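Local coordinates for protein PLP-Dependent L-Arginine Hydroxylase MppP (Streptomyces wadayamensis, PDB 6C9B) that uses pyridoxal 5'-phosphate to oxidise L-arginine, giving 4-hydroxy-2-ketoarginine and 2-ketoarginine, as an oxidase rather than an oxygenase, at residues G76-P81 with V205-G210; A67-L72 with L232-E237; S286-A291 with V298-P303. All coordinates share one frame; numbering follows the deposited sequence.

Contact 1. Residues G76-P81 with V205-G210; sequences GYPAEP and VLQEAG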
# COMPACT_ATOMS: atom_id res chain seq x y z
N GLY B 76 25.98 6.23 4.72
CA GLY B 76 25.77 6.05 6.14
C GLY B 76 24.40 5.54 6.56
O GLY B 76 24.10 5.54 7.76
N TYR B 77 23.56 5.09 5.63
CA TYR B 77 22.27 4.55 6.01
C TYR B 77 22.46 3.39 6.99
O TYR B 77 23.47 2.67 6.93
CB TYR B 77 21.47 4.10 4.78
CG TYR B 77 21.83 2.74 4.24
CD1 TYR B 77 22.94 2.56 3.43
CD2 TYR B 77 21.05 1.62 4.55
CE1 TYR B 77 23.27 1.29 2.94
CE2 TYR B 77 21.39 0.37 4.08
CZ TYR B 77 22.49 0.21 3.27
OH TYR B 77 22.82 -1.04 2.79
N PRO B 78 21.53 3.20 7.91
CA PRO B 78 21.63 2.09 8.86
C PRO B 78 21.29 0.77 8.19
O PRO B 78 20.14 0.54 7.80
CB PRO B 78 20.61 2.45 9.93
CG PRO B 78 19.55 3.22 9.13
CD PRO B 78 20.30 4.01 8.13
N ALA B 79 22.29 -0.09 8.06
CA ALA B 79 22.18 -1.32 7.29
C ALA B 79 21.78 -2.52 8.13
O ALA B 79 21.56 -3.60 7.59
CB ALA B 79 23.52 -1.60 6.58
N GLU B 80 21.65 -2.35 9.43
CA GLU B 80 21.22 -3.44 10.29
C GLU B 80 19.79 -3.84 9.92
O GLU B 80 18.95 -2.97 9.67
CB GLU B 80 21.29 -3.00 11.76
CG GLU B 80 22.67 -2.52 12.24
CD GLU B 80 23.09 -1.15 11.67
OE1 GLU B 80 22.22 -0.28 11.45
OE2 GLU B 80 24.30 -0.96 11.43
N PRO B 81 19.47 -5.14 9.86
CA PRO B 81 18.09 -5.54 9.55
C PRO B 81 17.08 -4.90 10.50
O PRO B 81 17.27 -4.89 11.72
CB PRO B 81 18.13 -7.06 9.70
CG PRO B 81 19.54 -7.42 9.38
CD PRO B 81 20.37 -6.31 9.94
N VAL B 205 24.85 13.41 8.15
CA VAL B 205 24.45 14.67 8.77
C VAL B 205 23.52 14.41 9.94
O VAL B 205 23.71 14.92 11.05
CB VAL B 205 23.80 15.60 7.73
CG1 VAL B 205 23.32 16.89 8.41
CG2 VAL B 205 24.80 15.93 6.61
N LEU B 206 22.48 13.60 9.71
CA LEU B 206 21.49 13.37 10.76
C LEU B 206 22.10 12.69 11.98
O LEU B 206 21.81 13.06 13.12
CB LEU B 206 20.35 12.52 10.21
CG LEU B 206 19.51 13.22 9.16
CD1 LEU B 206 18.63 12.22 8.46
CD2 LEU B 206 18.69 14.38 9.74
N GLN B 207 22.94 11.68 11.75
CA GLN B 207 23.55 10.97 12.86
C GLN B 207 24.55 11.85 13.60
O GLN B 207 24.65 11.78 14.83
CB GLN B 207 24.20 9.68 12.35
CG GLN B 207 23.13 8.69 11.86
CD GLN B 207 23.63 7.64 10.87
OE1 GLN B 207 24.65 7.82 10.20
NE2 GLN B 207 22.89 6.54 10.78
N GLU B 208 25.31 12.67 12.88
CA GLU B 208 26.26 13.56 13.56
C GLU B 208 25.54 14.57 14.45
O GLU B 208 26.04 14.94 15.52
CB GLU B 208 27.13 14.28 12.53
CG GLU B 208 28.03 15.40 13.12
CD GLU B 208 28.73 16.24 12.06
OE1 GLU B 208 29.98 16.21 11.99
OE2 GLU B 208 28.04 16.94 11.29
N ALA B 209 24.37 15.04 14.00
CA ALA B 209 23.63 16.04 14.78
C ALA B 209 22.94 15.40 15.97
O ALA B 209 22.74 16.05 17.00
CB ALA B 209 22.60 16.75 13.89
N GLY B 210 22.56 14.13 15.84
CA GLY B 210 21.98 13.43 16.97
C GLY B 210 20.56 13.79 17.30
O GLY B 210 20.14 13.63 18.45

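Contact 2. Residues A67-L72 with L232-E237; sequences AYFTLL and LLVFSE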
# COMPACT_ATOMS: atom_id res chain seq x y z
N ALA B 67 22.02 -1.35 -2.83
CA ALA B 67 22.17 -0.83 -4.18
C ALA B 67 21.58 0.57 -4.31
O ALA B 67 22.20 1.44 -4.94
CB ALA B 67 21.52 -1.78 -5.19
N TYR B 68 20.39 0.80 -3.73
CA TYR B 68 19.69 2.07 -3.91
C TYR B 68 20.36 3.19 -3.11
O TYR B 68 20.63 4.27 -3.65
CB TYR B 68 18.20 1.91 -3.51
CG TYR B 68 17.43 3.19 -3.73
CD1 TYR B 68 17.06 3.60 -5.01
CD2 TYR B 68 17.11 4.02 -2.66
CE1 TYR B 68 16.39 4.79 -5.23
CE2 TYR B 68 16.44 5.23 -2.87
CZ TYR B 68 16.09 5.59 -4.16
OH TYR B 68 15.45 6.77 -4.39
N PHE B 69 20.63 2.95 -1.82
CA PHE B 69 21.27 3.97 -0.99
C PHE B 69 22.65 4.35 -1.52
O PHE B 69 22.99 5.53 -1.57
CB PHE B 69 21.37 3.48 0.45
CG PHE B 69 20.06 3.49 1.19
CD1 PHE B 69 19.54 4.67 1.68
CD2 PHE B 69 19.39 2.31 1.44
CE1 PHE B 69 18.36 4.67 2.37
CE2 PHE B 69 18.20 2.31 2.14
CZ PHE B 69 17.69 3.51 2.61
N THR B 70 23.46 3.36 -1.90
CA THR B 70 24.81 3.67 -2.37
C THR B 70 24.77 4.41 -3.70
O THR B 70 25.56 5.33 -3.93
CB THR B 70 25.66 2.40 -2.48
OG1 THR B 70 25.11 1.54 -3.47
CG2 THR B 70 25.71 1.69 -1.17
N LEU B 71 23.85 4.02 -4.59
CA LEU B 71 23.69 4.72 -5.86
C LEU B 71 23.56 6.21 -5.65
O LEU B 71 24.10 7.01 -6.43
CB LEU B 71 22.44 4.22 -6.58
CG LEU B 71 21.97 5.00 -7.81
CD1 LEU B 71 22.90 4.74 -8.97
CD2 LEU B 71 20.56 4.64 -8.21
N LEU B 72 22.83 6.61 -4.61
CA LEU B 72 22.49 8.01 -4.41
C LEU B 72 23.30 8.66 -3.28
O LEU B 72 22.92 9.72 -2.78
CB LEU B 72 20.99 8.14 -4.17
CG LEU B 72 20.10 7.63 -5.32
CD1 LEU B 72 18.63 7.86 -4.99
CD2 LEU B 72 20.44 8.29 -6.66
N LEU B 232 10.77 3.49 1.56
CA LEU B 232 11.74 3.00 2.54
C LEU B 232 11.70 3.94 3.73
O LEU B 232 12.16 5.08 3.63
CB LEU B 232 13.15 2.93 1.96
CG LEU B 232 13.29 2.22 0.61
CD1 LEU B 232 14.72 2.33 0.15
CD2 LEU B 232 12.83 0.74 0.68
N LEU B 233 11.15 3.45 4.85
CA LEU B 233 10.98 4.24 6.07
C LEU B 233 12.17 3.95 6.96
O LEU B 233 12.32 2.82 7.45
CB LEU B 233 9.65 3.89 6.73
CG LEU B 233 9.17 4.69 7.94
CD1 LEU B 233 9.18 6.12 7.71
CD2 LEU B 233 7.74 4.21 8.32
N VAL B 234 13.05 4.94 7.11
CA VAL B 234 14.29 4.82 7.86
C VAL B 234 14.17 5.72 9.08
O VAL B 234 13.71 6.86 8.96
CB VAL B 234 15.51 5.24 7.00
CG1 VAL B 234 16.79 4.77 7.65
CG2 VAL B 234 15.42 4.72 5.55
N PHE B 235 14.54 5.20 10.26
CA PHE B 235 14.34 5.96 11.50
C PHE B 235 15.55 5.83 12.41
O PHE B 235 16.26 4.82 12.39
CB PHE B 235 13.07 5.49 12.22
CG PHE B 235 13.06 4.02 12.51
CD1 PHE B 235 12.58 3.11 11.55
CD2 PHE B 235 13.55 3.52 13.70
CE1 PHE B 235 12.60 1.77 11.80
CE2 PHE B 235 13.57 2.16 13.94
CZ PHE B 235 13.10 1.29 13.00
N SER B 236 15.79 6.88 13.18
CA SER B 236 16.83 6.86 14.20
C SER B 236 16.46 5.88 15.31
O SER B 236 15.28 5.60 15.55
CB SER B 236 17.03 8.27 14.77
OG SER B 236 15.87 8.77 15.44
N GLU B 237 17.49 5.35 15.98
CA GLU B 237 17.23 4.36 17.03
C GLU B 237 16.39 4.95 18.15
O GLU B 237 15.59 4.24 18.77
CB GLU B 237 18.54 3.82 17.59
CG GLU B 237 19.46 3.19 16.58
CD GLU B 237 20.51 2.31 17.24
OE1 GLU B 237 20.63 1.13 16.85
OE2 GLU B 237 21.19 2.79 18.18

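Contact 3. Residues S286-A291 with V298-P303; sequences SVVRRA and VSFPDP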
# COMPACT_ATOMS: atom_id res chain seq x y z
N SER B 286 14.11 21.18 -21.31
CA SER B 286 14.47 22.13 -22.37
C SER B 286 13.39 22.21 -23.43
O SER B 286 13.14 23.29 -23.97
CB SER B 286 15.80 21.73 -23.00
OG SER B 286 16.79 21.57 -22.00
N VAL B 287 12.77 21.08 -23.80
CA VAL B 287 11.75 21.20 -24.85
C VAL B 287 10.56 21.97 -24.32
O VAL B 287 9.96 22.77 -25.05
CB VAL B 287 11.33 19.85 -25.48
CG1 VAL B 287 12.25 18.70 -25.16
CG2 VAL B 287 9.88 19.50 -25.19
N VAL B 288 10.22 21.79 -23.04
CA VAL B 288 9.10 22.53 -22.46
C VAL B 288 9.40 24.03 -22.47
O VAL B 288 8.55 24.83 -22.85
CB VAL B 288 8.78 22.04 -21.03
CG1 VAL B 288 7.73 22.93 -20.40
CG2 VAL B 288 8.32 20.61 -21.07
N ARG B 289 10.60 24.42 -22.02
CA ARG B 289 10.91 25.84 -21.90
C ARG B 289 11.06 26.48 -23.27
O ARG B 289 10.59 27.61 -23.48
CB ARG B 289 12.15 26.03 -21.03
CG ARG B 289 11.91 25.60 -19.59
CD ARG B 289 13.04 25.90 -18.65
NE ARG B 289 12.67 25.52 -17.29
CZ ARG B 289 13.47 25.62 -16.25
NH1 ARG B 289 14.71 26.08 -16.39
NH2 ARG B 289 13.04 25.26 -15.06
N ARG B 290 11.62 25.75 -24.23
CA ARG B 290 11.72 26.25 -25.60
C ARG B 290 10.34 26.43 -26.23
O ARG B 290 10.12 27.37 -27.01
CB ARG B 290 12.57 25.27 -26.43
CG ARG B 290 12.81 25.65 -27.88
CD ARG B 290 13.75 24.65 -28.56
NE ARG B 290 14.93 24.37 -27.72
CZ ARG B 290 15.21 23.22 -27.13
NH1 ARG B 290 14.42 22.16 -27.27
NH2 ARG B 290 16.30 23.11 -26.39
N ALA B 291 9.39 25.54 -25.93
CA ALA B 291 8.07 25.63 -26.55
C ALA B 291 7.27 26.81 -26.02
O ALA B 291 6.49 27.42 -26.76
CB ALA B 291 7.30 24.33 -26.33
N VAL B 298 4.14 34.14 -19.83
CA VAL B 298 4.60 32.85 -19.30
C VAL B 298 5.95 33.03 -18.62
O VAL B 298 6.81 33.79 -19.10
CB VAL B 298 4.71 31.80 -20.42
CG1 VAL B 298 5.30 30.51 -19.87
CG2 VAL B 298 3.34 31.52 -21.03
N SER B 299 6.14 32.33 -17.52
CA SER B 299 7.44 32.27 -16.87
C SER B 299 7.59 30.94 -16.16
O SER B 299 6.62 30.21 -15.95
CB SER B 299 7.62 33.43 -15.88
OG SER B 299 6.65 33.35 -14.86
N PHE B 300 8.82 30.66 -15.76
CA PHE B 300 9.16 29.41 -15.09
C PHE B 300 9.63 29.68 -13.68
O PHE B 300 10.73 30.25 -13.50
CB PHE B 300 10.22 28.67 -15.90
CG PHE B 300 9.66 28.13 -17.17
CD1 PHE B 300 9.04 26.90 -17.19
CD2 PHE B 300 9.69 28.89 -18.32
CE1 PHE B 300 8.49 26.41 -18.35
CE2 PHE B 300 9.13 28.40 -19.49
CZ PHE B 300 8.54 27.17 -19.48
N PRO B 301 8.83 29.36 -12.66
CA PRO B 301 9.18 29.77 -11.29
C PRO B 301 10.42 29.10 -10.73
O PRO B 301 11.01 29.66 -9.79
CB PRO B 301 7.94 29.42 -10.47
CG PRO B 301 7.06 28.65 -11.33
CD PRO B 301 7.44 28.86 -12.76
N ASP B 302 10.83 27.95 -11.25
CA ASP B 302 11.94 27.17 -10.69
C ASP B 302 13.05 27.00 -11.72
O ASP B 302 13.26 25.90 -12.24
CB ASP B 302 11.41 25.82 -10.21
CG ASP B 302 10.12 25.96 -9.42
OD1 ASP B 302 10.12 26.77 -8.46
OD2 ASP B 302 9.13 25.29 -9.76
N PRO B 303 13.78 28.08 -12.04
CA PRO B 303 14.73 28.00 -13.16
C PRO B 303 15.80 26.95 -12.97
O PRO B 303 16.29 26.41 -13.96
CB PRO B 303 15.33 29.42 -13.23
CG PRO B 303 14.94 30.11 -11.95
CD PRO B 303 13.67 29.45 -11.50

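Contact 1. Residues G76-P81 with V205-G210
Q207 brings the OE1/NE2 end of its carboxamide up to the carbonyl oxygen of G76, which lies off that end rather than over a face of the amide, and nearly all of the contact rests on that one meeting. Its NE2 stands 3.4 Å from G76 O, and with an N-H...O angle of 140° the hydrogen bond is weak. OE1 of Q207 is equally far, 3.4 Å from G76 O, and this approach of two acceptors probably reduces what the donor gains. Beyond the amide, P78 comes near only loosely, its CD 4.5 Å from Q207 NE2, beyond true contact. The two segments together bury 84 Å², a slight and partly buried touch.

Reach makes this possible. The CA atoms of G76 and Q207 are 8.6 Å apart, and the glutamine crosses that gap with CG beside its backbone N (chi1 -68°) and an extended chain beyond. In the large domain of this fold-type-I, aminotransferase-like protein, G76-P81 belongs to the connection between helix 57-71 and strand 84-87, while V205-G210 ends helix 202-209, just ahead of strand 212-218. The helix is terminated at G210, whose phi is positive (75°) and whose N still bonds to L206 O at 3.0 Å.

The loop has a second grip from the same neighbourhood, since G76 N is hydrogen-bonded to OD2 of D201, directly before helix 202-209. Q207 also rests against W213 of the following strand, and V205 and A209 turn to helix 168-181.

Contact 2. Residues A67-L72 with L232-E237
The final turn of helix 57-71 and the end of strand 231-235 run at 71° to each other, with local axes 12.7 Å apart at closest approach and the nearest CA atoms, those of F69 and L232, separated by 10.2 Å. Such a gap is too wide for backbone atoms to meet, so two aromatic rings and two aliphatic side chains span it.

L232 supplies the central atom. Its CD1 lies 4.0 Å from F69 CE2 and an equal 4.0 Å from F69 CZ, while the same methyl is 4.1 Å from CD2 of Y68; it therefore sits in the angle between two consecutive aromatic residues, inclined to both rings. Their successive positions on the helix and their differing first torsions together separate those rings: Y68 has CG anti to the backbone N (chi1 -178°), whereas F69 has it anti to the carbonyl carbon (chi1 -74°), which swings the F69 ring out to the strand. There, F69 CZ meets V234 CG2 at 3.9 Å, the methyl lying at the ring edge, near its plane. L232 and V234, two residues apart, point from the same face of the strand toward the helix.

This strand belongs to the seven-stranded mixed sheet of the large domain, between 84-87 and 212-218, and the helix covers that face. V84 of the edge strand and E217 also touch F69, and S266 and A269 of helix 256-291 pack against Y68 and L71 respectively.

All four touching residues are buried, and the 139 Å² they cover holds carbon-to-carbon contacts alone; between these two segments, attachment of helix to sheet thus probably rests on burial of apolar surface, without directional polar bonds.

Contact 3. Residues S286-A291 with V298-P303
R289 passes obliquely across the face of the F300 ring and delivers its guanidinium to two successive backbone carbonyls. NH1 bonds to O of P303 at 2.9 Å with a nearly straight N-H...O angle of 173°, the acceptor lying in the guanidinium plane. NH2 bonds to O of D302, also at 2.9 Å, but less favourably: the angle is 132°, and the donor stands above the carbonyl plane. The third donor, NE, is taken by a salt bridge to OE2 of E310 on strand 309-314. The arginine is extended from CG to the guanidinium, which is what brings its end to the loop after strand 298-299.

The apolar length of that chain is used as well. CG of R289 lies over the F300 face, 3.7 Å from the ring centroid and 11° off the normal, a CH-pi contact; CA of R289 closes to 3.6 Å from F300 CZ. V288 adds its CG1 at 4.1 Å from CE1 of F300. F300 CB in turn covers one face of the guanidinium.

D302 meets R289 through its carbonyl; its carboxylate OD2 is salt-bridged to R311 NE, the neighbour of E310. Helix 256-291, the long helix running between the large and small domains, is thereby tied to the loop after outer strand 298-299 and, through E310, to strand 309-314.

Neutral carbonyls take up the NH groups while E310 supplies a counter-charge; although R285 NE, a like charge, lies close to NH2, the arrangement is consistent with a charged arginine held in position at a partly exposed surface.

Contacts 1 and 2 are neighbours, their centres about 9 Å apart. Along the chain 76-81 and 205-210 are nested between 67-72 and 232-237, and the two contacts touch: Y77 CD1 is 3.5 Å from F69 CB, and P78 CG is 3.5 Å from V234 CG1. Contact 2 uses strand 231-235 of the large-domain sheet, while contact 1 lies in connections leading into its strands 84-87 and 212-218. Contact 3 follows later in sequence, across the chain's centre, about 38 Å and 33 Å from contacts 1 and 2 between centres, at the small-domain sheet. The contacts thus join helices and loops within each domain, away from annotated sites, with helix 256-291 running from beside 67-72 into contact 3.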